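Local atomic coordinates of quinone oxidoreductase (PDB entry 3TQH), a protein that binds NADPH and, judging by its family, probably uses it to reduce quinones as a member of the medium-chain dehydrogenase/reductase superfamily. Residues Tyr31-Met36 / Glu81-Val86; Val40-Asn46 / Lys315-Arg321; Asp93-Ile98 / Thr118-Glu124. All coordinates share one frame. Residue numbers count along the deposited sequence, not the author numbering.

Contact 1. Residues Tyr31-Met36 / Glu81-Val86; sequences YRKNQM and ELGSDV
Two tight turns can dock largely through backbone groups when one of them carries a glycine, with side chains reinforcing the joint, and the edge of this GroES-like domain offers an example. Residues 31-36 form the loop entering strand 36-44, with a type I turn from Arg32 to Gln35 closed by Gln35 N to Arg32 O at 3.1 Å. Residues 81-86 are the end of strand 74-82 and a second type I turn, Gly83 to Val86. Glu81, extended and with chi1 m, accepts a very short hydrogen bond at OE1 from Tyr31 OH (2.5 Å); Tyr31 takes the p rotamer, and OE1 lies at the edge of its ring. Leu82 makes a non-hydrogen-bonded antiparallel pair with selenomethionine Met36, CA to CA 4.4 Å, and Leu82 CD2 touches Met36 CB at 3.6 Å. The closest CA pair is Gly83 with Lys33, at 3.9 Å. Gly83 N donates to Gln35 O (2.9 Å), and a CB here would collide with the carbonyl oxygens of Arg32, Lys33 and Gln35. Ser84 (phi/psi -58/-32) and Asp85 (-106/11) shape the turn, so that Asp85 N reaches Lys33 O at 2.8 Å. Val86, with chi1 t, points toward the first loop: its CG1 meets Met36 CE at 3.7 Å and its CG2 lies 3.5 Å from Gln35 O. Beyond the pair, Met36 also bonds through its backbone to Ala114 of strand 111-114. Such a loop-to-turn junction lies at the surface of the GroES-like beta domain, joining neighbouring antiparallel strands 36-44 and 74-82 away from the NADPH site.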
loop_
_atom_site.group_PDB
_atom_site.type_symbol
_atom_site.label_atom_id
_atom_site.label_comp_id
_atom_site.label_asym_id
_atom_site.label_seq_id
_atom_site.Cartn_x
_atom_site.Cartn_y
_atom_site.Cartn_z
ATOM N N TYR A 31 22.397 4.572 -12.150
ATOM C CA TYR A 31 21.571 5.763 -11.996
ATOM C C TYR A 31 21.977 6.786 -13.044
ATOM O O TYR A 31 23.164 6.966 -13.326
ATOM C CB TYR A 31 21.670 6.344 -10.572
ATOM C CG TYR A 31 23.082 6.654 -10.121
ATOM C CD1 TYR A 31 23.842 5.701 -9.453
ATOM C CD2 TYR A 31 23.656 7.900 -10.366
ATOM C CE1 TYR A 31 25.137 5.976 -9.045
ATOM C CE2 TYR A 31 24.951 8.186 -9.960
ATOM C CZ TYR A 31 25.685 7.220 -9.300
ATOM O OH TYR A 31 26.967 7.493 -8.899
ATOM N N ARG A 32 20.972 7.424 -13.635
ATOM C CA ARG A 32 21.175 8.495 -14.608
ATOM C C ARG A 32 21.602 9.779 -13.902
ATOM O O ARG A 32 21.621 9.856 -12.669
ATOM C CB ARG A 32 19.880 8.764 -15.388
ATOM C CG ARG A 32 19.506 7.724 -16.438
ATOM C CD ARG A 32 18.292 8.207 -17.226
ATOM N NE ARG A 32 17.101 8.260 -16.374
ATOM C CZ ARG A 32 16.037 9.043 -16.568
ATOM N NH1 ARG A 32 15.974 9.884 -17.602
ATOM N NH2 ARG A 32 15.016 8.983 -15.714
ATOM N N LYS A 33 21.917 10.793 -14.700
ATOM C CA LYS A 33 22.342 12.094 -14.194
ATOM C C LYS A 33 21.237 12.844 -13.425
ATOM O O LYS A 33 21.539 13.757 -12.654
ATOM C CB LYS A 33 22.868 12.956 -15.349
ATOM C CG LYS A 33 24.100 12.378 -16.056
ATOM C CD LYS A 33 24.477 13.198 -17.298
ATOM C CE LYS A 33 25.743 12.670 -17.963
ATOM N NZ LYS A 33 26.063 13.370 -19.248
ATOM N N ASN A 34 19.972 12.470 -13.634
ATOM C CA ASN A 34 18.858 13.043 -12.858
ATOM C C ASN A 34 18.283 12.101 -11.791
ATOM O O ASN A 34 17.209 12.358 -11.249
ATOM C CB ASN A 34 17.745 13.570 -13.783
ATOM C CG ASN A 34 17.079 12.479 -14.615
ATOM O OD1 ASN A 34 17.303 11.285 -14.418
ATOM N ND2 ASN A 34 16.245 12.901 -15.558
ATOM N N GLN A 35 19.007 11.026 -11.485
ATOM C CA GLN A 35 18.599 10.074 -10.450
ATOM C C GLN A 35 19.651 9.997 -9.338
ATOM O O GLN A 35 20.669 10.690 -9.388
ATOM C CB GLN A 35 18.370 8.696 -11.072
ATOM C CG GLN A 35 17.273 8.673 -12.120
ATOM C CD GLN A 35 17.020 7.284 -12.665
ATOM O OE1 GLN A 35 15.978 6.694 -12.413
ATOM N NE2 GLN A 35 17.978 6.752 -13.403
HETATM N N MSE A 36 19.394 9.164 -8.330
HETATM C CA MSE A 36 20.311 9.001 -7.193
HETATM C C MSE A 36 20.407 7.543 -6.755
HETATM O O MSE A 36 19.562 6.730 -7.112
HETATM C CB MSE A 36 19.853 9.869 -6.016
HETATM C CG MSE A 36 18.484 9.504 -5.467
HETATM SE SE MSE A 36 17.588 10.953 -4.496
HETATM C CE MSE A 36 17.704 12.350 -5.853
ATOM N N GLU A 81 24.865 8.336 -3.500
ATOM C CA GLU A 81 25.400 8.917 -4.723
ATOM C C GLU A 81 24.310 9.726 -5.418
ATOM O O GLU A 81 23.125 9.404 -5.324
ATOM C CB GLU A 81 25.970 7.824 -5.638
ATOM C CG GLU A 81 27.089 7.011 -4.957
ATOM C CD GLU A 81 27.804 6.017 -5.873
ATOM O OE1 GLU A 81 28.113 6.356 -7.039
ATOM O OE2 GLU A 81 28.090 4.893 -5.405
ATOM N N LEU A 82 24.728 10.796 -6.087
ATOM C CA LEU A 82 23.823 11.690 -6.797
ATOM C C LEU A 82 24.266 11.860 -8.242
ATOM O O LEU A 82 25.462 11.905 -8.534
ATOM C CB LEU A 82 23.783 13.064 -6.118
ATOM C CG LEU A 82 22.699 13.306 -5.074
ATOM C CD1 LEU A 82 22.815 14.713 -4.506
ATOM C CD2 LEU A 82 21.332 13.096 -5.677
ATOM N N GLY A 83 23.292 11.961 -9.140
ATOM C CA GLY A 83 23.562 12.287 -10.530
ATOM C C GLY A 83 24.041 13.720 -10.661
ATOM O O GLY A 83 23.825 14.542 -9.769
ATOM N N SER A 84 24.695 14.011 -11.779
ATOM C CA SER A 84 25.251 15.338 -12.044
ATOM C C SER A 84 24.205 16.460 -12.022
ATOM O O SER A 84 24.519 17.589 -11.646
ATOM C CB SER A 84 25.956 15.341 -13.404
ATOM O OG SER A 84 26.731 14.166 -13.581
ATOM N N ASP A 85 22.971 16.144 -12.418
ATOM C CA ASP A 85 21.935 17.161 -12.626
ATOM C C ASP A 85 20.845 17.223 -11.539
ATOM O O ASP A 85 19.836 17.911 -11.719
ATOM C CB ASP A 85 21.287 16.955 -14.005
ATOM C CG ASP A 85 22.258 17.199 -15.154
ATOM O OD1 ASP A 85 23.354 17.761 -14.925
ATOM O OD2 ASP A 85 21.921 16.831 -16.298
ATOM N N VAL A 86 21.044 16.534 -10.417
ATOM C CA VAL A 86 20.085 16.591 -9.305
ATOM C C VAL A 86 20.378 17.814 -8.424
ATOM O O VAL A 86 21.478 17.936 -7.878
ATOM C CB VAL A 86 20.132 15.312 -8.441
ATOM C CG1 VAL A 86 19.132 15.408 -7.300
ATOM C CG2 VAL A 86 19.861 14.079 -9.293
#

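Contact 2. Residues Val40-Asn46 / Lys315-Arg321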
loop_
_atom_site.group_PDB
_atom_site.type_symbol
_atom_site.label_atom_id
_atom_site.label_comp_id
_atom_site.label_asym_id
_atom_site.label_seq_id
_atom_site.Cartn_x
_atom_site.Cartn_y
_atom_site.Cartn_z
ATOM N N VAL A 40 19.551 1.522 1.390
ATOM C CA VAL A 40 18.245 1.202 1.970
ATOM C C VAL A 40 18.338 0.805 3.445
ATOM O O VAL A 40 19.102 -0.078 3.814
ATOM C CB VAL A 40 17.529 0.071 1.184
ATOM C CG1 VAL A 40 16.190 -0.291 1.838
ATOM C CG2 VAL A 40 17.310 0.488 -0.265
ATOM N N HIS A 41 17.540 1.466 4.276
ATOM C CA HIS A 41 17.420 1.125 5.693
ATOM C C HIS A 41 16.199 0.245 5.943
ATOM O O HIS A 41 16.253 -0.671 6.765
ATOM C CB HIS A 41 17.368 2.393 6.550
ATOM C CG HIS A 41 18.712 3.014 6.779
ATOM N ND1 HIS A 41 19.273 3.136 8.032
ATOM C CD2 HIS A 41 19.620 3.521 5.910
ATOM C CE1 HIS A 41 20.461 3.707 7.927
ATOM N NE2 HIS A 41 20.697 3.948 6.650
ATOM N N ALA A 42 15.110 0.508 5.222
ATOM C CA ALA A 42 13.879 -0.260 5.380
ATOM C C ALA A 42 13.081 -0.326 4.075
ATOM O O ALA A 42 13.157 0.582 3.242
ATOM C CB ALA A 42 13.033 0.341 6.497
ATOM N N ALA A 43 12.319 -1.407 3.909
ATOM C CA ALA A 43 11.472 -1.608 2.729
ATOM C C ALA A 43 10.239 -2.433 3.102
ATOM O O ALA A 43 10.366 -3.522 3.660
ATOM C CB ALA A 43 12.254 -2.309 1.634
ATOM N N SER A 44 9.049 -1.921 2.798
ATOM C CA SER A 44 7.822 -2.586 3.216
ATOM C C SER A 44 7.253 -3.457 2.121
ATOM O O SER A 44 7.520 -3.248 0.936
ATOM C CB SER A 44 6.776 -1.574 3.681
ATOM O OG SER A 44 6.328 -0.746 2.627
ATOM N N LEU A 45 6.468 -4.439 2.544
ATOM C CA LEU A 45 5.797 -5.368 1.638
ATOM C C LEU A 45 4.386 -4.893 1.320
ATOM O O LEU A 45 3.688 -4.365 2.180
ATOM C CB LEU A 45 5.726 -6.766 2.259
ATOM C CG LEU A 45 7.053 -7.501 2.421
ATOM C CD1 LEU A 45 7.803 -6.986 3.639
ATOM C CD2 LEU A 45 6.818 -9.010 2.518
ATOM N N ASN A 46 3.978 -5.100 0.076
ATOM C CA ASN A 46 2.607 -4.867 -0.356
ATOM C C ASN A 46 2.117 -6.084 -1.139
ATOM O O ASN A 46 2.924 -6.788 -1.736
ATOM C CB ASN A 46 2.537 -3.632 -1.243
ATOM C CG ASN A 46 2.947 -2.376 -0.515
ATOM O OD1 ASN A 46 4.123 -1.999 -0.520
ATOM N ND2 ASN A 46 1.983 -1.731 0.140
ATOM N N LYS A 315 1.091 -3.579 8.603
ATOM C CA LYS A 315 2.175 -3.674 7.627
ATOM C C LYS A 315 3.249 -4.661 8.044
ATOM O O LYS A 315 3.570 -4.779 9.231
ATOM C CB LYS A 315 2.831 -2.305 7.432
ATOM C CG LYS A 315 1.971 -1.257 6.737
ATOM C CD LYS A 315 1.622 -1.612 5.293
ATOM C CE LYS A 315 2.847 -1.691 4.384
ATOM N NZ LYS A 315 2.461 -1.891 2.957
ATOM N N LEU A 316 3.784 -5.376 7.053
ATOM C CA LEU A 316 5.009 -6.147 7.211
ATOM C C LEU A 316 6.125 -5.300 6.623
ATOM O O LEU A 316 5.912 -4.585 5.635
ATOM C CB LEU A 316 4.930 -7.485 6.470
ATOM C CG LEU A 316 3.761 -8.422 6.785
ATOM C CD1 LEU A 316 3.868 -9.682 5.932
ATOM C CD2 LEU A 316 3.710 -8.769 8.267
ATOM N N VAL A 317 7.311 -5.370 7.220
ATOM C CA VAL A 317 8.433 -4.564 6.748
ATOM C C VAL A 317 9.769 -5.293 6.873
ATOM O O VAL A 317 9.999 -6.055 7.819
ATOM C CB VAL A 317 8.489 -3.202 7.491
ATOM C CG1 VAL A 317 8.778 -3.403 8.971
ATOM C CG2 VAL A 317 9.523 -2.277 6.853
ATOM N N PHE A 318 10.633 -5.073 5.885
ATOM C CA PHE A 318 12.008 -5.539 5.945
ATOM C C PHE A 318 12.863 -4.469 6.609
ATOM O O PHE A 318 12.832 -3.303 6.210
ATOM C CB PHE A 318 12.571 -5.821 4.545
ATOM C CG PHE A 318 12.014 -7.053 3.891
ATOM C CD1 PHE A 318 12.163 -8.303 4.487
ATOM C CD2 PHE A 318 11.372 -6.971 2.655
ATOM C CE1 PHE A 318 11.662 -9.447 3.876
ATOM C CE2 PHE A 318 10.868 -8.114 2.040
ATOM C CZ PHE A 318 11.011 -9.351 2.648
ATOM N N LYS A 319 13.615 -4.870 7.627
ATOM C CA LYS A 319 14.675 -4.041 8.169
ATOM C C LYS A 319 15.953 -4.448 7.447
ATOM O O LYS A 319 16.463 -5.547 7.653
ATOM C CB LYS A 319 14.814 -4.251 9.675
ATOM C CG LYS A 319 16.055 -3.623 10.291
ATOM C CD LYS A 319 16.144 -3.904 11.792
ATOM C CE LYS A 319 16.088 -2.630 12.614
ATOM N NZ LYS A 319 17.232 -1.721 12.296
ATOM N N VAL A 320 16.450 -3.567 6.583
ATOM C CA VAL A 320 17.641 -3.857 5.789
ATOM C C VAL A 320 18.891 -3.427 6.563
ATOM O O VAL A 320 19.912 -4.110 6.531
ATOM C CB VAL A 320 17.564 -3.181 4.405
ATOM C CG1 VAL A 320 18.790 -3.507 3.580
ATOM C CG2 VAL A 320 16.308 -3.632 3.678
ATOM N N ARG A 321 18.787 -2.292 7.254
ATOM C CA ARG A 321 19.790 -1.837 8.216
ATOM C C ARG A 321 19.089 -1.233 9.433
ATOM O O ARG A 321 19.422 -1.542 10.583
ATOM C CB ARG A 321 20.702 -0.783 7.588
ATOM C CG ARG A 321 21.567 -1.295 6.450
ATOM C CD ARG A 321 22.472 -0.196 5.915
ATOM N NE ARG A 321 23.571 -0.722 5.099
ATOM C CZ ARG A 321 23.454 -1.154 3.842
ATOM N NH1 ARG A 321 22.273 -1.145 3.212
ATOM N NH2 ARG A 321 24.537 -1.601 3.205
ATOM O OXT ARG A 321 18.167 -0.420 9.294
HETATM O O HOH W 1 17.923 2.238 10.119
HETATM O O HOH W 2 2.520 -5.767 4.284
#
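In a medium-chain reductase the C-terminal strand returns to the catalytic domain, and here that return is an antiparallel beta pairing of strand 315-319 with the end of strand 36-44. The strand directions differ by 151°, and Ala43 and Phe318 form the hydrogen-bonded pair: Ala43 N to Phe318 O 3.0 Å, Phe318 N to Ala43 O 2.7 Å. Beyond the Ser44-Val317 pair, Leu45 N donates to Leu316 O at 3.1 Å. Where His41 and Ala42 both face Ser76 in a classic beta bulge, His41 O accepts from both Val320 N (2.9 Å) and Arg321 N (3.0 Å). Leu45 CD1 sits over the Phe318 ring, 3.9 Å from its centroid, a CH-pi contact covered by helix 300-308. The Lys315 side chain lies close to the NADPH-binding residue Gly164, and its NZ donates to Leu45 O (2.9 Å). At the far end, water 1 joins His41 ND1 (2.6 Å) to the terminal carboxylate, donating to Arg321 OXT at 2.8 Å.

Contact 3. Residues Asp93-Ile98 / Thr118-Glu124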
loop_
_atom_site.group_PDB
_atom_site.type_symbol
_atom_site.label_atom_id
_atom_site.label_comp_id
_atom_site.label_asym_id
_atom_site.label_seq_id
_atom_site.Cartn_x
_atom_site.Cartn_y
_atom_site.Cartn_z
ATOM N N ASP A 93 21.363 12.820 2.910
ATOM C CA ASP A 93 19.962 13.084 3.246
ATOM C C ASP A 93 19.228 11.779 3.538
ATOM O O ASP A 93 19.419 10.788 2.843
ATOM C CB ASP A 93 19.243 13.825 2.109
ATOM C CG ASP A 93 19.592 15.312 2.040
ATOM O OD1 ASP A 93 20.320 15.832 2.915
ATOM O OD2 ASP A 93 19.116 15.969 1.095
ATOM N N LYS A 94 18.401 11.788 4.578
ATOM C CA LYS A 94 17.541 10.656 4.891
ATOM C C LYS A 94 16.242 10.832 4.113
ATOM O O LYS A 94 15.592 11.875 4.209
ATOM C CB LYS A 94 17.280 10.579 6.394
ATOM C CG LYS A 94 18.559 10.441 7.231
ATOM C CD LYS A 94 18.269 10.397 8.742
ATOM C CE LYS A 94 19.563 10.326 9.564
ATOM N NZ LYS A 94 19.381 10.823 10.956
ATOM N N VAL A 95 15.877 9.815 3.334
ATOM C CA VAL A 95 14.745 9.922 2.414
ATOM C C VAL A 95 13.800 8.730 2.473
ATOM O O VAL A 95 14.150 7.655 2.959
ATOM C CB VAL A 95 15.218 10.093 0.949
ATOM C CG1 VAL A 95 16.004 11.401 0.791
ATOM C CG2 VAL A 95 16.041 8.892 0.509
HETATM N N MSE A 96 12.601 8.945 1.946
HETATM C CA MSE A 96 11.548 7.941 1.927
HETATM C C MSE A 96 10.729 8.128 0.657
HETATM O O MSE A 96 10.529 9.252 0.198
HETATM C CB MSE A 96 10.651 8.084 3.158
HETATM C CG MSE A 96 10.236 9.527 3.443
HETATM SE SE MSE A 96 8.972 9.722 4.911
HETATM C CE MSE A 96 7.608 8.435 4.328
ATOM N N GLY A 97 10.268 7.023 0.083
ATOM C CA GLY A 97 9.477 7.106 -1.121
ATOM C C GLY A 97 9.290 5.795 -1.842
ATOM O O GLY A 97 9.297 4.721 -1.226
ATOM N N ILE A 98 9.112 5.912 -3.158
ATOM C CA ILE A 98 8.808 4.794 -4.039
ATOM C C ILE A 98 9.907 4.704 -5.080
ATOM O O ILE A 98 10.327 5.723 -5.624
ATOM C CB ILE A 98 7.460 5.005 -4.797
ATOM C CG1 ILE A 98 6.323 5.339 -3.830
ATOM C CG2 ILE A 98 7.096 3.769 -5.609
ATOM C CD1 ILE A 98 6.034 4.249 -2.862
ATOM N N THR A 118 10.064 11.038 -6.872
ATOM C CA THR A 118 9.360 9.964 -6.152
ATOM C C THR A 118 9.907 9.714 -4.734
ATOM O O THR A 118 9.759 8.619 -4.192
ATOM C CB THR A 118 9.343 8.647 -6.966
ATOM O OG1 THR A 118 10.659 8.078 -7.003
ATOM C CG2 THR A 118 8.838 8.907 -8.394
ATOM N N ILE A 119 10.519 10.737 -4.137
ATOM C CA ILE A 119 10.943 10.678 -2.734
ATOM C C ILE A 119 10.636 11.986 -2.016
ATOM O O ILE A 119 10.359 12.996 -2.653
ATOM C CB ILE A 119 12.466 10.388 -2.585
ATOM C CG1 ILE A 119 13.311 11.522 -3.179
ATOM C CG2 ILE A 119 12.823 9.070 -3.244
ATOM C CD1 ILE A 119 14.677 11.657 -2.534
ATOM N N ILE A 120 10.670 11.942 -0.687
ATOM C CA ILE A 120 10.720 13.155 0.135
ATOM C C ILE A 120 11.764 12.985 1.246
ATOM O O ILE A 120 12.256 11.880 1.478
ATOM C CB ILE A 120 9.331 13.531 0.736
ATOM C CG1 ILE A 120 8.823 12.455 1.700
ATOM C CG2 ILE A 120 8.307 13.764 -0.373
ATOM C CD1 ILE A 120 7.700 12.938 2.597
ATOM N N GLN A 121 12.104 14.082 1.916
ATOM C CA GLN A 121 12.964 14.030 3.100
ATOM C C GLN A 121 12.187 13.325 4.202
ATOM O O GLN A 121 11.044 13.687 4.469
ATOM C CB GLN A 121 13.337 15.438 3.579
ATOM C CG GLN A 121 14.114 16.293 2.578
ATOM C CD GLN A 121 15.520 15.771 2.317
ATOM O OE1 GLN A 121 16.283 15.504 3.250
ATOM N NE2 GLN A 121 15.869 15.626 1.045
ATOM N N LYS A 122 12.785 12.306 4.818
ATOM C CA LYS A 122 12.203 11.694 6.014
ATOM C C LYS A 122 12.250 12.704 7.159
ATOM O O LYS A 122 13.293 13.294 7.427
ATOM C CB LYS A 122 12.955 10.419 6.421
ATOM C CG LYS A 122 12.357 9.712 7.648
ATOM C CD LYS A 122 13.223 8.565 8.181
ATOM C CE LYS A 122 14.419 9.037 9.010
ATOM N NZ LYS A 122 14.024 9.775 10.237
ATOM N N LEU A 123 11.120 12.903 7.826
ATOM C CA LEU A 123 11.084 13.720 9.038
ATOM C C LEU A 123 11.918 13.051 10.134
ATOM O O LEU A 123 11.984 11.826 10.203
ATOM C CB LEU A 123 9.635 13.924 9.501
ATOM C CG LEU A 123 8.826 14.902 8.642
ATOM C CD1 LEU A 123 7.349 14.808 8.960
ATOM C CD2 LEU A 123 9.336 16.333 8.840
ATOM N N GLU A 124 12.569 13.853 10.970
ATOM C CA GLU A 124 13.470 13.321 12.002
ATOM C C GLU A 124 12.750 12.376 12.972
ATOM O O GLU A 124 13.290 11.328 13.339
ATOM C CB GLU A 124 14.175 14.463 12.762
ATOM C CG GLU A 124 14.714 14.123 14.169
ATOM C CD GLU A 124 15.857 13.098 14.190
ATOM O OE1 GLU A 124 15.989 12.276 13.249
ATOM O OE2 GLU A 124 16.627 13.111 15.179
HETATM O O HOH W 3 17.313 13.316 10.904
#
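How short strands extend a mixed sheet is well illustrated by strands 94-98 and 119-121, antiparallel with 152° between their directions. Just ahead of the first strand, Asp93 OD2, also bonded to Asn90, accepts from Gln121 NE2 at 3.3 Å. Lys94 O takes Lys122 N at 2.9 Å, while water 3 links Lys94 NZ (3.2 Å) to Glu124 OE1 (2.9 Å). Val95 CG1 packs on Ile119 CD1 at 3.6 Å, beside Phe75 of strand 74-82. Met96, a selenomethionine, is centred in the hydrogen-bonded pair: Met96 N to Ile120 O 3.0 Å and Ile120 N to Met96 O 2.8 Å, with Met96 CG against Ile120 CG1 (3.7 Å). Gly97 lies 4.2 Å, CA to CA, from Ile119; a CB on it would clash with Thr118 O and, at phi/psi 166/-152, with the preceding carbonyl. Ile98 N donates to Thr118 O (3.0 Å), and Ile98 O accepts from Thr118 OG1 (2.7 Å). Backbone bonding thus holds the pair along its length, apolar residues fill its middle, and charged groups bridged by water stay at the solvent end.

How the contacts relate
From the N terminus, the chain passes through residues 31-36 and runs along strand 36-44 to residues 40-46 before strand 74-82 leads into 81-86, where contact 1 closes its loop. Contact 3 follows in series, closing the shorter excursion between 93-98 and 118-124. Contact 2 closes last, when 315-321 returns after the whole cofactor domain; its loop encloses contact 3 and crosses that of contact 1. All three reach the same mixed sheet, so distant stretches of sequence share a framework. Contacts 1 and 3 touch directly, Met36 SE lying 3.6 Å from Ile119 CD1, whereas contact 2 does not touch contact 3, their nearest atoms being about 7 Å apart, and meets contact 1 only through the run of strand 36-44.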